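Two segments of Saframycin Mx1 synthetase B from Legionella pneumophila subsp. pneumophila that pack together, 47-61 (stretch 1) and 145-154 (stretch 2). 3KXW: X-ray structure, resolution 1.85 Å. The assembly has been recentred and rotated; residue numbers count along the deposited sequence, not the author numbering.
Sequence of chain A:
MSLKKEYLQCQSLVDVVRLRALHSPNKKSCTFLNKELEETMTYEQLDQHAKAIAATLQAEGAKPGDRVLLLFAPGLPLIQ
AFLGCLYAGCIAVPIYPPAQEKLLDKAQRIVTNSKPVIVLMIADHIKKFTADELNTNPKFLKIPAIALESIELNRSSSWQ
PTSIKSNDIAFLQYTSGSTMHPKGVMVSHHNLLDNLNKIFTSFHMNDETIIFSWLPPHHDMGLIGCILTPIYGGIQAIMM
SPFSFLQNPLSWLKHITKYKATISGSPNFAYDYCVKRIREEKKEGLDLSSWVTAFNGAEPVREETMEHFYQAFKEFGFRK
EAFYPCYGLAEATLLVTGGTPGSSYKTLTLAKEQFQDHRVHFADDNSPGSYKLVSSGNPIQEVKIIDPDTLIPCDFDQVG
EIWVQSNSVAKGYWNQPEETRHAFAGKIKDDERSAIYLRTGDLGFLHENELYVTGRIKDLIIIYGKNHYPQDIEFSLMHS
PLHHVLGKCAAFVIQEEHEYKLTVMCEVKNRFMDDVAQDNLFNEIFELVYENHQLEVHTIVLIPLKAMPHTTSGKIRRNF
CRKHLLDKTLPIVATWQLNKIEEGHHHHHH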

# COMPACT_ATOMS: atom_id res chain seq x y z
N ASP A 47 4.27 -4.51 24.75
CA ASP A 47 5.22 -3.70 25.51
C ASP A 47 6.44 -4.53 26.00
O ASP A 47 7.60 -4.09 25.88
CB ASP A 47 4.47 -3.07 26.69
CG ASP A 47 5.35 -2.19 27.57
OD1 ASP A 47 5.97 -1.25 27.06
OD2 ASP A 47 5.35 -2.44 28.79
N GLN A 48 6.20 -5.72 26.55
CA GLN A 48 7.31 -6.55 27.02
C GLN A 48 8.24 -6.99 25.87
O GLN A 48 9.47 -6.91 26.00
CB GLN A 48 6.84 -7.76 27.85
CG GLN A 48 6.31 -7.42 29.26
CD GLN A 48 7.27 -6.56 30.07
OE1 GLN A 48 6.96 -5.42 30.42
NE2 GLN A 48 8.43 -7.11 30.40
N HIS A 49 7.67 -7.45 24.76
CA HIS A 49 8.48 -7.81 23.59
C HIS A 49 9.29 -6.63 23.05
O HIS A 49 10.47 -6.75 22.79
CB HIS A 49 7.63 -8.43 22.47
CG HIS A 49 7.26 -9.86 22.73
ND1 HIS A 49 8.15 -10.89 22.58
CD2 HIS A 49 6.10 -10.42 23.16
CE1 HIS A 49 7.56 -12.03 22.90
NE2 HIS A 49 6.32 -11.77 23.26
N ALA A 50 8.64 -5.47 22.92
CA ALA A 50 9.32 -4.26 22.47
C ALA A 50 10.50 -3.89 23.36
O ALA A 50 11.58 -3.53 22.87
CB ALA A 50 8.32 -3.09 22.35
N LYS A 51 10.29 -3.97 24.68
CA LYS A 51 11.38 -3.71 25.62
C LYS A 51 12.53 -4.70 25.48
O LYS A 51 13.70 -4.30 25.48
CB LYS A 51 10.86 -3.70 27.06
CG LYS A 51 9.97 -2.51 27.36
CD LYS A 51 9.10 -2.73 28.59
CE LYS A 51 8.75 -1.40 29.25
NZ LYS A 51 7.59 -1.54 30.16
N ALA A 52 12.19 -5.98 25.36
CA ALA A 52 13.20 -7.03 25.18
C ALA A 52 14.03 -6.79 23.92
O ALA A 52 15.26 -6.94 23.92
CB ALA A 52 12.54 -8.41 25.14
N ILE A 53 13.36 -6.43 22.83
CA ILE A 53 14.05 -6.21 21.57
C ILE A 53 14.89 -4.95 21.65
O ILE A 53 16.04 -4.93 21.20
CB ILE A 53 13.04 -6.13 20.40
CG1 ILE A 53 12.43 -7.51 20.18
CG2 ILE A 53 13.71 -5.56 19.13
CD1 ILE A 53 11.10 -7.50 19.41
N ALA A 54 14.34 -3.89 22.24
CA ALA A 54 15.11 -2.66 22.41
C ALA A 54 16.36 -2.89 23.28
O ALA A 54 17.43 -2.34 23.01
CB ALA A 54 14.23 -1.53 22.98
N ALA A 55 16.23 -3.70 24.33
CA ALA A 55 17.38 -3.94 25.21
C ALA A 55 18.48 -4.69 24.45
O ALA A 55 19.67 -4.45 24.65
CB ALA A 55 16.94 -4.74 26.44
N THR A 56 18.07 -5.63 23.60
CA THR A 56 19.01 -6.34 22.75
C THR A 56 19.71 -5.40 21.77
O THR A 56 20.94 -5.44 21.61
CB THR A 56 18.32 -7.47 21.99
OG1 THR A 56 17.67 -8.34 22.92
CG2 THR A 56 19.34 -8.25 21.17
N LEU A 57 18.94 -4.53 21.12
CA LEU A 57 19.55 -3.54 20.21
C LEU A 57 20.58 -2.68 20.95
O LEU A 57 21.69 -2.43 20.47
CB LEU A 57 18.44 -2.65 19.58
CG LEU A 57 17.55 -3.32 18.54
CD1 LEU A 57 16.41 -2.39 18.10
CD2 LEU A 57 18.39 -3.77 17.33
N GLN A 58 20.19 -2.20 22.13
CA GLN A 58 21.10 -1.40 22.93
C GLN A 58 22.35 -2.20 23.33
O GLN A 58 23.48 -1.69 23.26
CB GLN A 58 20.36 -0.85 24.15
CG GLN A 58 19.34 0.23 23.80
CD GLN A 58 18.46 0.61 24.98
OE1 GLN A 58 18.24 -0.18 25.90
NE2 GLN A 58 17.94 1.82 24.94
N ALA A 59 22.15 -3.46 23.72
CA ALA A 59 23.26 -4.30 24.15
C ALA A 59 24.22 -4.55 23.00
O ALA A 59 25.42 -4.75 23.21
CB ALA A 59 22.75 -5.65 24.70
N GLU A 60 23.69 -4.51 21.78
CA GLU A 60 24.50 -4.76 20.59
C GLU A 60 25.10 -3.50 19.97
O GLU A 60 25.68 -3.55 18.89
CB GLU A 60 23.69 -5.51 19.54
CG GLU A 60 23.32 -6.92 19.96
CD GLU A 60 24.54 -7.82 20.03
OE1 GLU A 60 25.31 -7.83 19.04
OE2 GLU A 60 24.73 -8.50 21.05
N GLY A 61 24.95 -2.37 20.65
CA GLY A 61 25.65 -1.17 20.26
C GLY A 61 24.84 -0.21 19.40
O GLY A 61 25.36 0.82 19.01
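Stretch 2 145-154: AIALESIELN

A helix presents one face to a given neighbour, and a segment of mixed conformation can follow that face. The pairing of residues 47-61 with 145-154 illustrates the point. Stretch 1 continues a helix that begins earlier in the chain and runs to Ala-59, with an unbroken ladder of backbone hydrogen bonds; Glu-60 is the first residue to leave helical angles, and Gly-61 follows with a positive phi of 97°. Stretch 2 changes conformation repeatedly. It leaves a strand at Ala-147, makes a 3-10 turn over residues 148-150, runs extended through Ile-151 and Glu-152, and enters a second 3-10 segment at Leu-153. The turn is held by the backbone hydrogen bond from Ile-151 N to Leu-148 O (2.9 Å) and by Ser-150, whose N and OG both donate to Ala-147 O, at 3.0 and 2.7 Å.

The two stretches run in opposite senses: the early residue Ile-146 lies by the end of the helix, and Leu-153 lies by Gln-48 and His-49. Because stretch 2 is not one regular element, the register says more than a single crossing angle would. The backbones come nearest where Ala-52 CA lies 5.6 Å from Leu-153 CA, while Ile-53 CA and Ile-151 CA are 6.5 Å apart. The small side chain of Ala-52 fits this close approach, its CB reaching 3.6 Å from Glu-152 O.

Gln-48, His-49, Ala-52, Ile-53, Thr-56 and Glu-60 recur at the spacing of helical turns. At the centre, Ile-151 points toward the helix: its CG2 packs 3.9 Å from Ala-52 CB and 3.5 Å from Thr-56 OG1, and its CD1 lies 3.9 Å from Ile-53 CG1. The Thr-56 hydroxyl is already engaged, since OG1 donates to Ala-52 O at 3.0 Å, so it can lie against a methyl group without forgoing a hydrogen bond. Beside this cluster, Ile-53 CD1 meets Leu-148 CD1 at 3.8 Å. Toward the end of the helix, Ile-146 CD1 rests 3.8 Å from the aliphatic CG of Glu-60.

At the other end, Leu-153 sends CD2 over a face of the His-49 ring, 3.9 Å from the centroid and only 10° off the normal, a CH-pi contact. No direct hydrogen bond joins the stretches, but one water bridges them, accepting from Gln-48 NE2 at 2.7 Å and donating to Leu-153 O at 3.0 Å. The contact, burying 489 Å² in all, thus rests chiefly on apolar packing.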

# COMPACT_ATOMS: atom_id res chain seq x y z
N ALA A 145 23.34 -9.54 11.51
CA ALA A 145 21.96 -10.00 11.58
C ALA A 145 21.69 -10.66 12.93
O ALA A 145 22.61 -11.22 13.55
CB ALA A 145 21.64 -10.93 10.41
N ILE A 146 20.45 -10.57 13.39
CA ILE A 146 20.04 -11.16 14.65
C ILE A 146 18.68 -11.80 14.48
O ILE A 146 17.75 -11.16 13.97
CB ILE A 146 19.94 -10.11 15.78
CG1 ILE A 146 21.28 -9.43 16.03
CG2 ILE A 146 19.41 -10.77 17.10
CD1 ILE A 146 21.20 -8.34 17.10
N ALA A 147 18.58 -13.06 14.86
CA ALA A 147 17.31 -13.77 14.81
C ALA A 147 16.41 -13.31 15.94
O ALA A 147 16.80 -13.32 17.10
CB ALA A 147 17.55 -15.27 14.93
N LEU A 148 15.18 -12.93 15.60
CA LEU A 148 14.29 -12.39 16.63
C LEU A 148 14.03 -13.44 17.73
O LEU A 148 13.96 -13.09 18.90
CB LEU A 148 12.98 -11.84 16.03
CG LEU A 148 12.33 -10.70 16.82
CD1 LEU A 148 13.11 -9.37 16.72
CD2 LEU A 148 10.87 -10.49 16.39
N GLU A 149 13.92 -14.71 17.36
CA GLU A 149 13.69 -15.75 18.35
C GLU A 149 14.78 -15.86 19.42
O GLU A 149 14.57 -16.49 20.47
CB GLU A 149 13.50 -17.12 17.68
CG GLU A 149 12.21 -17.23 16.89
CD GLU A 149 12.45 -17.02 15.41
OE1 GLU A 149 13.44 -16.34 15.07
OE2 GLU A 149 11.66 -17.54 14.58
N SER A 150 15.95 -15.29 19.16
CA SER A 150 17.07 -15.36 20.10
C SER A 150 16.83 -14.39 21.25
O SER A 150 17.54 -14.40 22.27
CB SER A 150 18.37 -15.01 19.37
OG SER A 150 18.48 -13.60 19.18
N ILE A 151 15.83 -13.54 21.08
CA ILE A 151 15.52 -12.51 22.08
C ILE A 151 14.50 -12.98 23.14
O ILE A 151 13.34 -13.22 22.84
CB ILE A 151 15.06 -11.21 21.38
CG1 ILE A 151 16.15 -10.72 20.44
CG2 ILE A 151 14.72 -10.16 22.42
CD1 ILE A 151 15.80 -9.48 19.61
N GLU A 152 14.97 -13.11 24.38
CA GLU A 152 14.15 -13.60 25.48
C GLU A 152 13.52 -12.46 26.29
O GLU A 152 14.10 -11.38 26.46
CB GLU A 152 15.01 -14.45 26.42
CG GLU A 152 15.49 -15.74 25.81
CD GLU A 152 14.43 -16.84 25.83
OE1 GLU A 152 13.51 -16.76 26.68
OE2 GLU A 152 14.51 -17.78 25.01
N LEU A 153 12.33 -12.75 26.83
CA LEU A 153 11.60 -11.79 27.65
C LEU A 153 12.35 -11.41 28.93
O LEU A 153 12.08 -10.37 29.53
CB LEU A 153 10.19 -12.32 27.96
CG LEU A 153 9.21 -12.22 26.76
CD1 LEU A 153 7.92 -13.06 26.96
CD2 LEU A 153 8.84 -10.76 26.44
N ASN A 154 13.31 -12.24 29.35
CA ASN A 154 14.12 -11.87 30.51
C ASN A 154 15.04 -10.67 30.23
O ASN A 154 15.73 -10.19 31.14
CB ASN A 154 14.93 -13.07 31.06
CG ASN A 154 15.97 -13.57 30.08
OD1 ASN A 154 16.38 -12.84 29.16
ND2 ASN A 154 16.41 -14.83 30.26
O HOH W 1 9.23 -9.64 30.14